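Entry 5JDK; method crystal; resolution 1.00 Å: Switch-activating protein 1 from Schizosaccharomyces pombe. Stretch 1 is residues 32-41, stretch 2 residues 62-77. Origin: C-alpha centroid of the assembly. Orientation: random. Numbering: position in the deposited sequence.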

# COMPACT_ATOMS: atom_id res chain seq x y z
N LEU A 32 10.31 7.77 -4.69
CA LEU A 32 9.34 8.57 -3.95
C LEU A 32 9.95 9.04 -2.65
O LEU A 32 10.67 8.30 -1.98
CB LEU A 32 8.08 7.75 -3.62
CG LEU A 32 7.26 7.19 -4.78
CD1 LEU A 32 6.09 6.40 -4.23
CD2 LEU A 32 6.78 8.32 -5.66
N SER A 33 9.65 10.28 -2.28
CA SER A 33 9.99 10.76 -0.96
C SER A 33 9.10 10.09 0.07
O SER A 33 8.07 9.50 -0.26
CB SER A 33 9.78 12.27 -0.88
OG SER A 33 8.39 12.55 -1.04
N LEU A 34 9.51 10.18 1.33
CA LEU A 34 8.69 9.63 2.40
C LEU A 34 7.31 10.28 2.39
O LEU A 34 6.29 9.60 2.56
CB LEU A 34 9.38 9.82 3.75
CG LEU A 34 8.63 9.33 4.99
CD1 LEU A 34 8.18 7.88 4.83
CD2 LEU A 34 9.50 9.48 6.24
N GLU A 35 7.27 11.59 2.16
CA GLU A 35 5.99 12.28 2.11
C GLU A 35 5.12 11.74 0.98
O GLU A 35 3.92 11.55 1.16
CB GLU A 35 6.20 13.79 1.95
CG GLU A 35 4.91 14.61 2.00
CD GLU A 35 5.08 16.01 1.44
OE1 GLU A 35 6.16 16.32 0.90
OE2 GLU A 35 4.12 16.81 1.54
N GLU A 36 5.71 11.46 -0.18
CA GLU A 36 4.95 10.91 -1.29
C GLU A 36 4.48 9.49 -1.00
O GLU A 36 3.37 9.11 -1.38
CB GLU A 36 5.79 10.92 -2.56
CG GLU A 36 5.97 12.30 -3.20
CD GLU A 36 6.90 12.26 -4.39
OE1 GLU A 36 8.00 11.68 -4.27
OE2 GLU A 36 6.53 12.80 -5.45
N LYS A 37 5.32 8.69 -0.33
CA LYS A 37 4.91 7.33 0.02
C LYS A 37 3.71 7.36 0.95
O LYS A 37 2.78 6.55 0.80
CB LYS A 37 6.05 6.61 0.73
CG LYS A 37 7.22 6.26 -0.15
CD LYS A 37 8.34 5.65 0.68
CE LYS A 37 9.53 5.26 -0.16
NZ LYS A 37 10.62 4.76 0.69
N ILE A 38 3.73 8.27 1.92
CA ILE A 38 2.60 8.41 2.82
C ILE A 38 1.35 8.88 2.08
O ILE A 38 0.26 8.35 2.28
CB ILE A 38 2.97 9.32 4.00
CG1 ILE A 38 3.96 8.60 4.91
CG2 ILE A 38 1.73 9.76 4.79
CD1 ILE A 38 4.64 9.48 5.94
N LYS A 39 1.48 9.88 1.19
CA LYS A 39 0.31 10.29 0.41
C LYS A 39 -0.26 9.13 -0.40
O LYS A 39 -1.49 8.93 -0.46
CB LYS A 39 0.68 11.45 -0.50
CG LYS A 39 0.96 12.75 0.25
CD LYS A 39 1.39 13.85 -0.70
CE LYS A 39 1.57 15.17 0.04
NZ LYS A 39 2.09 16.24 -0.86
N LEU A 40 0.62 8.36 -1.04
CA LEU A 40 0.20 7.22 -1.85
C LEU A 40 -0.51 6.18 -0.99
O LEU A 40 -1.61 5.71 -1.35
CB LEU A 40 1.41 6.62 -2.55
CG LEU A 40 1.17 5.37 -3.39
CD1 LEU A 40 0.12 5.61 -4.46
CD2 LEU A 40 2.46 4.92 -4.02
N MET A 41 0.09 5.79 0.14
CA MET A 41 -0.53 4.76 0.96
C MET A 41 -1.80 5.25 1.65
O MET A 41 -2.71 4.45 1.88
CB MET A 41 0.47 4.18 1.95
CG MET A 41 1.57 3.39 1.30
SD MET A 41 1.02 2.03 0.26
CE MET A 41 0.28 0.96 1.49
N LYS A 62 -6.69 3.38 -10.92
CA LYS A 62 -7.36 4.45 -10.20
C LYS A 62 -6.44 5.12 -9.20
O LYS A 62 -6.42 6.36 -9.09
CB LYS A 62 -8.62 3.90 -9.52
CG LYS A 62 -9.27 4.93 -8.61
CD LYS A 62 -10.63 4.51 -8.10
CE LYS A 62 -11.26 5.63 -7.29
NZ LYS A 62 -12.59 5.29 -6.75
N ILE A 63 -5.68 4.33 -8.44
CA ILE A 63 -4.75 4.91 -7.47
C ILE A 63 -3.74 5.79 -8.18
O ILE A 63 -3.43 6.90 -7.71
CB ILE A 63 -4.08 3.80 -6.64
CG1 ILE A 63 -5.09 3.00 -5.81
CG2 ILE A 63 -2.96 4.38 -5.77
CD1 ILE A 63 -5.84 3.79 -4.78
N ALA A 64 -3.17 5.32 -9.29
CA ALA A 64 -2.21 6.15 -10.01
C ALA A 64 -2.84 7.46 -10.44
O ALA A 64 -2.22 8.54 -10.34
CB ALA A 64 -1.70 5.39 -11.23
N ARG A 65 -4.08 7.39 -10.92
CA ARG A 65 -4.75 8.59 -11.39
C ARG A 65 -5.04 9.58 -10.26
O ARG A 65 -4.75 10.77 -10.39
CB ARG A 65 -6.03 8.21 -12.13
CG ARG A 65 -6.82 9.41 -12.56
CD ARG A 65 -7.92 9.05 -13.52
NE ARG A 65 -7.43 8.58 -14.80
CZ ARG A 65 -7.05 9.36 -15.81
NH1 ARG A 65 -7.09 10.68 -15.70
NH2 ARG A 65 -6.62 8.80 -16.93
N ILE A 66 -5.62 9.11 -9.16
CA ILE A 66 -5.92 10.02 -8.06
C ILE A 66 -4.64 10.55 -7.43
O ILE A 66 -4.56 11.72 -7.03
CB ILE A 66 -6.86 9.36 -7.03
CG1 ILE A 66 -8.17 8.96 -7.71
CG2 ILE A 66 -7.11 10.31 -5.84
CD1 ILE A 66 -9.15 8.22 -6.84
N GLY A 67 -3.61 9.72 -7.35
CA GLY A 67 -2.34 10.18 -6.81
C GLY A 67 -1.76 11.31 -7.64
O GLY A 67 -1.26 12.30 -7.09
N TYR A 68 -1.81 11.18 -8.97
CA TYR A 68 -1.38 12.27 -9.85
C TYR A 68 -2.30 13.49 -9.71
O TYR A 68 -1.83 14.61 -9.50
CB TYR A 68 -1.36 11.76 -11.31
CG TYR A 68 -1.20 12.92 -12.25
CD1 TYR A 68 0.04 13.44 -12.52
CD2 TYR A 68 -2.32 13.54 -12.78
CE1 TYR A 68 0.16 14.57 -13.31
CE2 TYR A 68 -2.22 14.66 -13.55
CZ TYR A 68 -0.98 15.17 -13.82
OH TYR A 68 -0.87 16.30 -14.59
N GLU A 69 -3.61 13.28 -9.82
CA GLU A 69 -4.54 14.40 -9.92
C GLU A 69 -4.62 15.19 -8.62
O GLU A 69 -4.73 16.42 -8.65
CB GLU A 69 -5.92 13.91 -10.36
CG GLU A 69 -5.92 13.43 -11.81
CD GLU A 69 -7.26 12.91 -12.32
OE1 GLU A 69 -8.26 12.92 -11.55
OE2 GLU A 69 -7.31 12.53 -13.52
N ASP A 70 -4.55 14.51 -7.48
CA ASP A 70 -4.80 15.13 -6.18
C ASP A 70 -3.57 15.27 -5.30
O ASP A 70 -3.55 16.15 -4.43
CB ASP A 70 -5.83 14.32 -5.37
CG ASP A 70 -7.20 14.31 -5.99
OD1 ASP A 70 -7.43 14.99 -7.01
OD2 ASP A 70 -8.06 13.62 -5.42
N GLU A 71 -2.55 14.44 -5.47
CA GLU A 71 -1.42 14.50 -4.55
C GLU A 71 -0.13 14.90 -5.25
O GLU A 71 0.94 14.91 -4.62
CB GLU A 71 -1.25 13.19 -3.79
CG GLU A 71 -2.42 12.89 -2.85
CD GLU A 71 -2.65 13.98 -1.81
OE1 GLU A 71 -1.70 14.73 -1.51
OE2 GLU A 71 -3.78 14.09 -1.30
N GLY A 72 -0.20 15.27 -6.52
CA GLY A 72 0.99 15.75 -7.18
C GLY A 72 2.03 14.69 -7.43
O GLY A 72 3.20 15.02 -7.65
N LEU A 73 1.65 13.41 -7.40
CA LEU A 73 2.60 12.39 -7.80
C LEU A 73 2.87 12.53 -9.30
O LEU A 73 2.06 13.09 -10.04
CB LEU A 73 2.07 11.00 -7.47
CG LEU A 73 1.75 10.75 -5.99
CD1 LEU A 73 1.29 9.31 -5.79
CD2 LEU A 73 2.93 11.09 -5.10
N ALA A 74 4.03 12.06 -9.73
CA ALA A 74 4.31 11.99 -11.16
C ALA A 74 3.31 11.07 -11.85
O ALA A 74 2.69 10.20 -11.22
CB ALA A 74 5.73 11.46 -11.39
N ILE A 75 3.16 11.25 -13.16
CA ILE A 75 2.38 10.30 -13.95
C ILE A 75 3.08 8.96 -13.89
O ILE A 75 4.26 8.85 -14.27
CB ILE A 75 2.23 10.78 -15.39
CG1 ILE A 75 1.38 12.05 -15.44
CG2 ILE A 75 1.59 9.67 -16.25
CD1 ILE A 75 1.16 12.64 -16.81
N HIS A 76 2.38 7.94 -13.41
CA HIS A 76 2.87 6.58 -13.37
C HIS A 76 1.97 5.72 -14.25
O HIS A 76 0.74 5.89 -14.23
CB HIS A 76 2.75 6.00 -11.94
CG HIS A 76 3.81 6.43 -10.98
ND1 HIS A 76 3.92 7.72 -10.51
CD2 HIS A 76 4.77 5.72 -10.33
CE1 HIS A 76 4.92 7.79 -9.64
NE2 HIS A 76 5.45 6.59 -9.52
N THR A 77 2.56 4.79 -15.00
CA THR A 77 1.75 3.72 -15.56
C THR A 77 1.14 2.89 -14.42
O THR A 77 1.53 2.99 -13.25
CB THR A 77 2.59 2.80 -16.44
OG1 THR A 77 3.57 2.17 -15.62
CG2 THR A 77 3.26 3.57 -17.57
O HOH W 1 5.89 10.82 -7.95
O HOH W 2 4.98 14.80 -5.41
O HOH W 3 3.65 15.28 -3.80

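The N-terminal turns of one helix (34-41) pack against the C-terminal part of a second helix and the loop that follows it, burying 401 Å² with no direct hydrogen bond between the stretches. The backbones come closest, CA to CA, at L40 and G67 (6.3 Å), then at K39 and E71 (6.7 Å) and E36 and L73 (7.1 Å).

L73 covers the most surface. It follows G72, the first residue to leave helical phi/psi, whose positive phi by itself favours glycine, and L73 N donates to G67 O (3.1 Å). The CA-to-CB bond of L73 points sideways, but the m,t rotamer brings the side-chain end to the first helix: L73 CD2 lies 3.8 Å from E36 CG, the aliphatic part of that glutamate, and L73 CD1 lies 4.1 Å from L40 CD1. The same L40 CD1 touches I63 CG2 at 3.6 Å, so L40 joins both in one apolar cluster. G67 suits this fold: a CB there would sit 2.8 Å from L73 CD1.

The CA-to-CB bonds of K39 and E71 each point toward the other stretch, and the two side chains form the polar flank. The closest approach is K39 CD to E71 OE1, 3.3 Å; K39 NZ stays 4.1 Å from E71 OE1, beyond a salt bridge, so the opposite charges attract only at longer range. K39 NZ instead pairs with E35 OE2 (3.2 Å, a weak hydrogen bond within a salt bridge). Water 3 donates to E71 O (2.9 Å) and weakly accepts from K39 NZ (3.5 Å).

Water also links E36 to the loop. Water 2 donates to E36 OE2 (2.5 Å) and G72 O (2.9 Å), while water 1 donates to E36 OE2 (3.3 Å) and accepts from A74 N (2.9 Å). The other carboxylate oxygen, E36 OE1, accepts from S33 N (2.9 Å), and S33 OG caps the helix by accepting from E36 N (3.0 Å).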